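Two-component system sensor histidine kinase (Bacteroides thetaiotaomicron, PDB 3OTT) is probably a membrane-bound sensor kinase and transcription regulator that autophosphorylates on histidine, its extracellular part, the piece crystallised, appearing to sense saccharides. Local coordinates at residues K497-P500 / R501-E504; I409-N412 / T413-N417; S135-T138 / R139-G142. All blocks are in the same frame, centred on the assembly; numbering follows the deposited sequence.

Interaction 1. Residues K497-P500 / R501-E504; sequences KINP and RTRE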
loop_
_atom_site.group_PDB
_atom_site.type_symbol
_atom_site.label_atom_id
_atom_site.label_comp_id
_atom_site.label_asym_id
_atom_site.label_seq_id
_atom_site.Cartn_x
_atom_site.Cartn_y
_atom_site.Cartn_z
ATOM N N LYS B 497 -20.392 -37.175 21.572
ATOM C CA LYS B 497 -21.722 -36.645 21.791
ATOM C C LYS B 497 -21.855 -36.416 23.285
ATOM O O LYS B 497 -21.704 -37.363 24.076
ATOM C CB LYS B 497 -22.819 -37.591 21.290
ATOM C CG LYS B 497 -24.256 -37.089 21.646
ATOM C CD LYS B 497 -25.458 -37.950 21.156
ATOM C CE LYS B 497 -25.580 -39.275 21.889
ATOM N NZ LYS B 497 -26.434 -39.178 23.047
ATOM N N ILE B 498 -22.071 -35.155 23.660
ATOM C CA ILE B 498 -22.344 -34.798 25.034
ATOM C C ILE B 498 -23.849 -34.527 25.309
ATOM O O ILE B 498 -24.526 -33.774 24.589
ATOM C CB ILE B 498 -21.586 -33.533 25.444
ATOM C CG1 ILE B 498 -20.108 -33.717 25.249
ATOM C CG2 ILE B 498 -21.879 -33.184 26.935
ATOM C CD1 ILE B 498 -19.362 -32.483 25.473
ATOM N N ASN B 499 -24.361 -35.153 26.342
ATOM C CA ASN B 499 -25.680 -34.824 26.838
ATOM C C ASN B 499 -25.413 -33.915 28.032
ATOM O O ASN B 499 -24.998 -34.374 29.074
ATOM C CB ASN B 499 -26.468 -36.072 27.194
ATOM C CG ASN B 499 -27.821 -35.763 27.804
ATOM O OD1 ASN B 499 -27.981 -34.767 28.514
ATOM N ND2 ASN B 499 -28.807 -36.647 27.550
ATOM N N PRO B 500 -25.597 -32.608 27.850
ATOM C CA PRO B 500 -25.251 -31.599 28.819
ATOM C C PRO B 500 -26.029 -31.721 30.139
ATOM O O PRO B 500 -25.557 -31.216 31.146
ATOM C CB PRO B 500 -25.626 -30.276 28.117
ATOM C CG PRO B 500 -26.558 -30.645 27.067
ATOM C CD PRO B 500 -26.370 -32.077 26.723
ATOM N N ARG B 501 -27.190 -32.392 30.128
ATOM C CA ARG B 501 -28.039 -32.512 31.312
ATOM C C ARG B 501 -27.555 -33.611 32.245
ATOM O O ARG B 501 -27.514 -33.404 33.444
ATOM C CB ARG B 501 -29.509 -32.729 30.912
ATOM C CG ARG B 501 -30.179 -31.439 30.292
ATOM C CD ARG B 501 -31.448 -31.738 29.428
ATOM N NE ARG B 501 -31.339 -32.969 28.616
ATOM C CZ ARG B 501 -30.810 -33.043 27.396
ATOM N NH1 ARG B 501 -30.330 -31.957 26.787
ATOM N NH2 ARG B 501 -30.778 -34.215 26.780
ATOM N N THR B 502 -27.170 -34.767 31.703
ATOM C CA THR B 502 -26.617 -35.873 32.503
ATOM C C THR B 502 -25.074 -35.831 32.519
ATOM O O THR B 502 -24.433 -36.438 33.365
ATOM C CB THR B 502 -27.048 -37.240 31.913
ATOM O OG1 THR B 502 -26.725 -37.253 30.523
ATOM C CG2 THR B 502 -28.579 -37.499 32.063
ATOM N N ARG B 503 -24.486 -35.142 31.544
ATOM C CA ARG B 503 -23.059 -34.985 31.425
ATOM C C ARG B 503 -22.439 -36.246 30.834
ATOM O O ARG B 503 -21.210 -36.400 30.853
ATOM C CB ARG B 503 -22.409 -34.646 32.770
ATOM C CG ARG B 503 -22.920 -33.340 33.386
ATOM C CD ARG B 503 -21.858 -32.748 34.293
ATOM N NE ARG B 503 -20.744 -32.246 33.481
ATOM C CZ ARG B 503 -19.515 -31.950 33.932
ATOM N NH1 ARG B 503 -19.193 -32.117 35.221
ATOM N NH2 ARG B 503 -18.603 -31.491 33.064
ATOM N N GLU B 504 -23.287 -37.146 30.350
ATOM C CA GLU B 504 -22.814 -38.333 29.678
ATOM C C GLU B 504 -22.159 -37.966 28.327
ATOM O O GLU B 504 -22.697 -37.127 27.551
ATOM C CB GLU B 504 -23.985 -39.291 29.440
ATOM C CG GLU B 504 -23.504 -40.677 28.987
ATOM C CD GLU B 504 -24.617 -41.604 28.454
ATOM O OE1 GLU B 504 -25.737 -41.665 29.046
ATOM O OE2 GLU B 504 -24.337 -42.293 27.440
#
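Asn499 turns its side-chain amide back over the residues that follow it, and OD1 takes two backbone N-H groups at the start of the turn. With CG anti to the backbone N (chi1 176°), the amide lies beside its own carbonyl carbon and faces the chain as it reverses. Arg501 N reaches OD1 at 3.0 Å in the carbonyl plane, whereas Thr502 N comes from above that plane, at 3.3 Å from OD1. The Arg501 side chain bends at its third torsion and folds back, crossing the Asn499 side chain at about a right angle. OD1 thus lies over one face of the guanidinium, offset toward its rim, so that no N-H of the group is aimed at it; NH1 finds its partner in the carbonyl of Gly483. The Pro500 ring runs alongside Arg501, with CD and CG each 4.0 Å from Arg501 NH1. Thr502 places OG1 between its backbone N and carbonyl carbon (chi1 52°), where it packs 3.3 Å from Asn499 CG and receives a weak bond from Glu504 N. The backbone itself closes the hairpin: Arg503 N bonds to Asn499 O at 2.6 Å, and Asn499 N donates almost straight to Glu504 O at 2.9 Å. Arg503, at positive phi, and Glu504 both face Asn499, a G1 beta bulge. One asparagine therefore serves the turn with both backbone and side chain, its OD1 satisfying two amides of the exposed loop between strands 495-499 and 504-508. Asn499 ND2 also lies 3.2 Å from Arg501 NH2, two donors, so any attraction of OD1 for the guanidinium face would be partly offset.

Interaction 2. Residues I409-N412 / T413-N417; sequences IVDN and TGTYN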
loop_
_atom_site.group_PDB
_atom_site.type_symbol
_atom_site.label_atom_id
_atom_site.label_comp_id
_atom_site.label_asym_id
_atom_site.label_seq_id
_atom_site.Cartn_x
_atom_site.Cartn_y
_atom_site.Cartn_z
ATOM N N ILE B 409 -9.935 -17.594 31.429
ATOM C CA ILE B 409 -10.781 -18.613 32.040
ATOM C C ILE B 409 -9.989 -19.880 32.347
ATOM O O ILE B 409 -9.280 -20.388 31.477
ATOM C CB ILE B 409 -11.923 -18.964 31.056
ATOM C CG1 ILE B 409 -12.847 -17.745 30.860
ATOM C CG2 ILE B 409 -12.653 -20.240 31.461
ATOM C CD1 ILE B 409 -13.717 -17.861 29.608
ATOM N N VAL B 410 -10.096 -20.384 33.571
ATOM C CA VAL B 410 -9.438 -21.627 33.963
ATOM C C VAL B 410 -10.442 -22.608 34.554
ATOM O O VAL B 410 -11.503 -22.189 34.983
ATOM C CB VAL B 410 -8.304 -21.402 34.985
ATOM C CG1 VAL B 410 -7.225 -20.471 34.407
ATOM C CG2 VAL B 410 -8.836 -20.851 36.269
ATOM N N ASP B 411 -10.124 -23.907 34.574
ATOM C CA ASP B 411 -10.985 -24.857 35.284
ATOM C C ASP B 411 -10.847 -24.681 36.805
ATOM O O ASP B 411 -9.939 -23.990 37.286
ATOM C CB ASP B 411 -10.657 -26.299 34.840
ATOM C CG ASP B 411 -9.400 -26.826 35.500
ATOM O OD1 ASP B 411 -8.338 -26.179 35.390
ATOM O OD2 ASP B 411 -9.485 -27.847 36.207
ATOM N N ASN B 412 -11.711 -25.323 37.573
ATOM C CA ASN B 412 -11.659 -25.215 39.062
ATOM C C ASN B 412 -10.342 -25.692 39.727
ATOM O O ASN B 412 -9.988 -25.186 40.791
ATOM C CB ASN B 412 -12.854 -25.948 39.722
ATOM C CG ASN B 412 -12.856 -27.435 39.440
ATOM O OD1 ASN B 412 -13.100 -27.851 38.323
ATOM N ND2 ASN B 412 -12.538 -28.245 40.450
ATOM N N THR B 413 -9.634 -26.651 39.113
ATOM C CA THR B 413 -8.359 -27.153 39.692
ATOM C C THR B 413 -7.223 -26.156 39.358
ATOM O O THR B 413 -6.147 -26.204 39.924
ATOM C CB THR B 413 -7.923 -28.577 39.139
ATOM O OG1 THR B 413 -7.639 -28.478 37.731
ATOM C CG2 THR B 413 -8.970 -29.690 39.377
ATOM N N GLY B 414 -7.481 -25.268 38.406
ATOM C CA GLY B 414 -6.496 -24.297 37.985
ATOM C C GLY B 414 -5.470 -24.822 37.004
ATOM O O GLY B 414 -4.443 -24.209 36.859
ATOM N N THR B 415 -5.743 -25.952 36.348
ATOM C CA THR B 415 -4.760 -26.670 35.513
ATOM C C THR B 415 -4.905 -26.335 34.023
ATOM O O THR B 415 -3.941 -26.189 33.298
ATOM C CB THR B 415 -4.962 -28.178 35.692
ATOM O OG1 THR B 415 -4.885 -28.484 37.081
ATOM C CG2 THR B 415 -3.885 -28.969 34.964
ATOM N N TYR B 416 -6.141 -26.225 33.565
ATOM C CA TYR B 416 -6.416 -26.008 32.183
ATOM C C TYR B 416 -6.955 -24.603 32.032
ATOM O O TYR B 416 -7.553 -24.035 32.952
ATOM C CB TYR B 416 -7.445 -27.023 31.698
ATOM C CG TYR B 416 -7.080 -28.459 32.014
ATOM C CD1 TYR B 416 -7.920 -29.232 32.803
ATOM C CD2 TYR B 416 -5.901 -29.051 31.483
ATOM C CE1 TYR B 416 -7.603 -30.542 33.097
ATOM C CE2 TYR B 416 -5.563 -30.360 31.766
ATOM C CZ TYR B 416 -6.423 -31.114 32.577
ATOM O OH TYR B 416 -6.136 -32.442 32.896
ATOM N N ASN B 417 -6.745 -24.028 30.865
ATOM C CA ASN B 417 -7.182 -22.693 30.661
ATOM C C ASN B 417 -7.628 -22.554 29.215
ATOM O O ASN B 417 -7.565 -23.527 28.425
ATOM C CB ASN B 417 -6.066 -21.702 31.023
ATOM C CG ASN B 417 -4.856 -21.834 30.099
ATOM O OD1 ASN B 417 -5.001 -21.854 28.867
ATOM N ND2 ASN B 417 -3.662 -21.939 30.689
#
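The carboxylate of Asp411 fills the inside of the loop and meets three residues of 413-417. Its CG sits between the backbone N and the carbonyl carbon (chi1 78°), a setting that swings the group in under the following backbone. OD1 accepts two amides: Thr415 N, 2.8 Å away, is met by the syn lone pair of OD1, and Tyr416 N, 2.9 Å from OD1, arrives nearly straight but from above the carboxylate plane. On the other branch, Thr413 OG1 donates to OD2 in a very short bond whose exact length is doubtful at this resolution, and a weak bond from Thr413 N is added. The hydroxyl of Thr413 is itself held, since Thr415 OG1 donates to it at 2.8 Å.

Backbone bonds position this first shell. Gly414 N bonds to Asp411 O at 3.0 Å, closing a type I turn, and Asp411 N bonds to Tyr416 O at the same length, 3.0 Å. Gly414 adopts positive phi where the chain turns back. Beside the turn, Val410 CG1 packs 3.8 Å from Asn417 CB, while the Tyr416 ring passes Asp411 with Tyr416 CD1 3.9 Å from Asp411 CG.

The loop continues strand 403-410 and leads to strand 421-426. Val410 makes parallel-strand backbone bonds to Tyr457 and Ala459 of strand 457-463, and Ile409, Asp411 and Tyr416 all rest on Phe442 of strand 441-445.

Interaction 3. Residues S135-T138 / R139-G142; sequences SFDT and RRNG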
loop_
_atom_site.group_PDB
_atom_site.type_symbol
_atom_site.label_atom_id
_atom_site.label_comp_id
_atom_site.label_asym_id
_atom_site.label_seq_id
_atom_site.Cartn_x
_atom_site.Cartn_y
_atom_site.Cartn_z
ATOM N N SER B 135 13.283 20.737 -24.581
ATOM C CA SER B 135 13.391 20.031 -25.821
ATOM C C SER B 135 14.552 19.085 -25.766
ATOM O O SER B 135 15.546 19.386 -25.147
ATOM C CB SER B 135 13.631 21.055 -26.918
ATOM O OG SER B 135 13.920 20.424 -28.141
ATOM N N PHE B 136 14.418 17.946 -26.434
ATOM C CA PHE B 136 15.472 16.961 -26.546
ATOM C C PHE B 136 15.688 16.649 -27.980
ATOM O O PHE B 136 14.730 16.415 -28.734
ATOM C CB PHE B 136 15.088 15.674 -25.821
ATOM C CG PHE B 136 14.994 15.844 -24.349
ATOM C CD1 PHE B 136 13.789 16.233 -23.761
ATOM C CD2 PHE B 136 16.128 15.710 -23.557
ATOM C CE1 PHE B 136 13.708 16.464 -22.421
ATOM C CE2 PHE B 136 16.038 15.911 -22.202
ATOM C CZ PHE B 136 14.840 16.281 -21.637
ATOM N N ASP B 137 16.947 16.601 -28.390
ATOM C CA ASP B 137 17.142 16.278 -29.793
ATOM C C ASP B 137 18.293 15.332 -30.165
ATOM O O ASP B 137 18.984 14.745 -29.316
ATOM C CB ASP B 137 17.124 17.566 -30.644
ATOM C CG ASP B 137 18.475 18.266 -30.697
ATOM O OD1 ASP B 137 19.165 18.418 -29.660
ATOM O OD2 ASP B 137 18.846 18.663 -31.825
ATOM N N THR B 138 18.455 15.215 -31.471
ATOM C CA THR B 138 19.484 14.402 -32.120
ATOM C C THR B 138 20.935 14.839 -31.795
ATOM O O THR B 138 21.743 14.060 -31.326
ATOM C CB THR B 138 19.121 14.360 -33.638
ATOM O OG1 THR B 138 19.199 13.024 -34.112
ATOM C CG2 THR B 138 19.940 15.283 -34.482
ATOM N N ARG B 139 21.225 16.113 -31.996
ATOM C CA ARG B 139 22.536 16.708 -31.771
ATOM C C ARG B 139 22.915 16.906 -30.300
ATOM O O ARG B 139 23.986 16.449 -29.872
ATOM C CB ARG B 139 22.590 18.032 -32.516
ATOM C CG ARG B 139 22.845 17.777 -33.983
ATOM C CD ARG B 139 22.352 18.862 -34.944
ATOM N NE ARG B 139 22.157 18.278 -36.285
ATOM C CZ ARG B 139 23.141 17.985 -37.142
ATOM N NH1 ARG B 139 24.414 18.234 -36.826
ATOM N NH2 ARG B 139 22.852 17.438 -38.321
ATOM N N ARG B 140 22.044 17.554 -29.516
ATOM C CA ARG B 140 22.361 17.778 -28.098
ATOM C C ARG B 140 22.260 16.507 -27.235
ATOM O O ARG B 140 23.000 16.371 -26.278
ATOM C CB ARG B 140 21.495 18.880 -27.477
ATOM C CG ARG B 140 21.559 20.201 -28.201
ATOM C CD ARG B 140 21.135 21.348 -27.309
ATOM N NE ARG B 140 20.636 22.437 -28.134
ATOM C CZ ARG B 140 19.347 22.747 -28.284
ATOM N NH1 ARG B 140 18.417 22.073 -27.615
ATOM N NH2 ARG B 140 18.999 23.760 -29.083
ATOM N N ASN B 141 21.364 15.581 -27.575
ATOM C CA ASN B 141 21.064 14.488 -26.637
ATOM C C ASN B 141 21.349 13.042 -27.125
ATOM O O ASN B 141 21.236 12.100 -26.340
ATOM C CB ASN B 141 19.663 14.650 -26.029
ATOM C CG ASN B 141 19.367 16.103 -25.577
ATOM O OD1 ASN B 141 18.997 16.969 -26.394
ATOM N ND2 ASN B 141 19.516 16.362 -24.271
ATOM N N GLY B 142 21.767 12.885 -28.379
ATOM C CA GLY B 142 22.067 11.559 -28.961
ATOM C C GLY B 142 20.801 10.764 -29.266
ATOM O O GLY B 142 20.817 9.530 -29.278
#
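Asn141, the last residue of the short helix 138-141, reaches back to the strand end from which the helix springs. Its CB lies 3.4 Å from Asp137 O, the carbonyl that also takes a weak bond from Asn141 N. From there CG, anti to the carbonyl carbon (chi1 -45°), is directed past the Asp137 backbone toward Phe136, and comes within 3.8 Å of CD2 of that ring. The amide then divides. OD1 accepts Asp137 N at 2.9 Å in a nearly straight bond, although the donor stands above the carbonyl plane. ND2 passes 3.5 Å from Phe136 CD2, the amide and ring planes being 61° apart, and is hydrogen-bonded to Gly175 O. One end of the amide therefore holds the start of the helical turn, and the other ties it to Gly175, just before strand 176-180 of the same chain.

Asp137 answers at the front of the helix. Its carboxylate folds over the first turn, OD1 receiving Arg140 N at 3.0 Å from above the carboxylate plane and OD2 a weak, longer bond from Arg139 N. OD1 also lies 3.2 Å from Arg140 CB. The guanidinium of Arg140 keeps further off, with NH1 4.3 Å from OD1 and the oxygen well out of its plane, so attraction there would be electrostatic alone. At the far end Gly142 takes positive phi, and its N gives a weak bond to Thr138 O.

Asp137 is thus a classical N-cap, with the carboxylate meeting amides of the first turn that lack helical acceptors. The capped single turn belongs to the link between two blades of a beta-propeller, joining outer strand 133-136 of one four-stranded sheet to strand 148-153 of the next.

Overall arrangement
All three interactions are local, each built where the chain leaves a strand, and each depends on a side-chain oxygen that accepts backbone amides. Interactions 1 and 3 are surface contacts; interaction 2 is partly buried, with Asp411 enclosed. Interaction 1 closes a hairpin within one sheet and uses a neutral amide; in connections to other strands, interaction 2 uses a carboxylate and interaction 3 both a carboxylate and an amide. Interaction 3 alone includes a helical turn. Interactions 1 and 2 are neighbours, their centres about 20 Å apart, and strand 457-463 touches both, Asn462 meeting Arg503 in one and Asp411 in the other. Interaction 3 lies about 80 Å or more, centre to centre, from either.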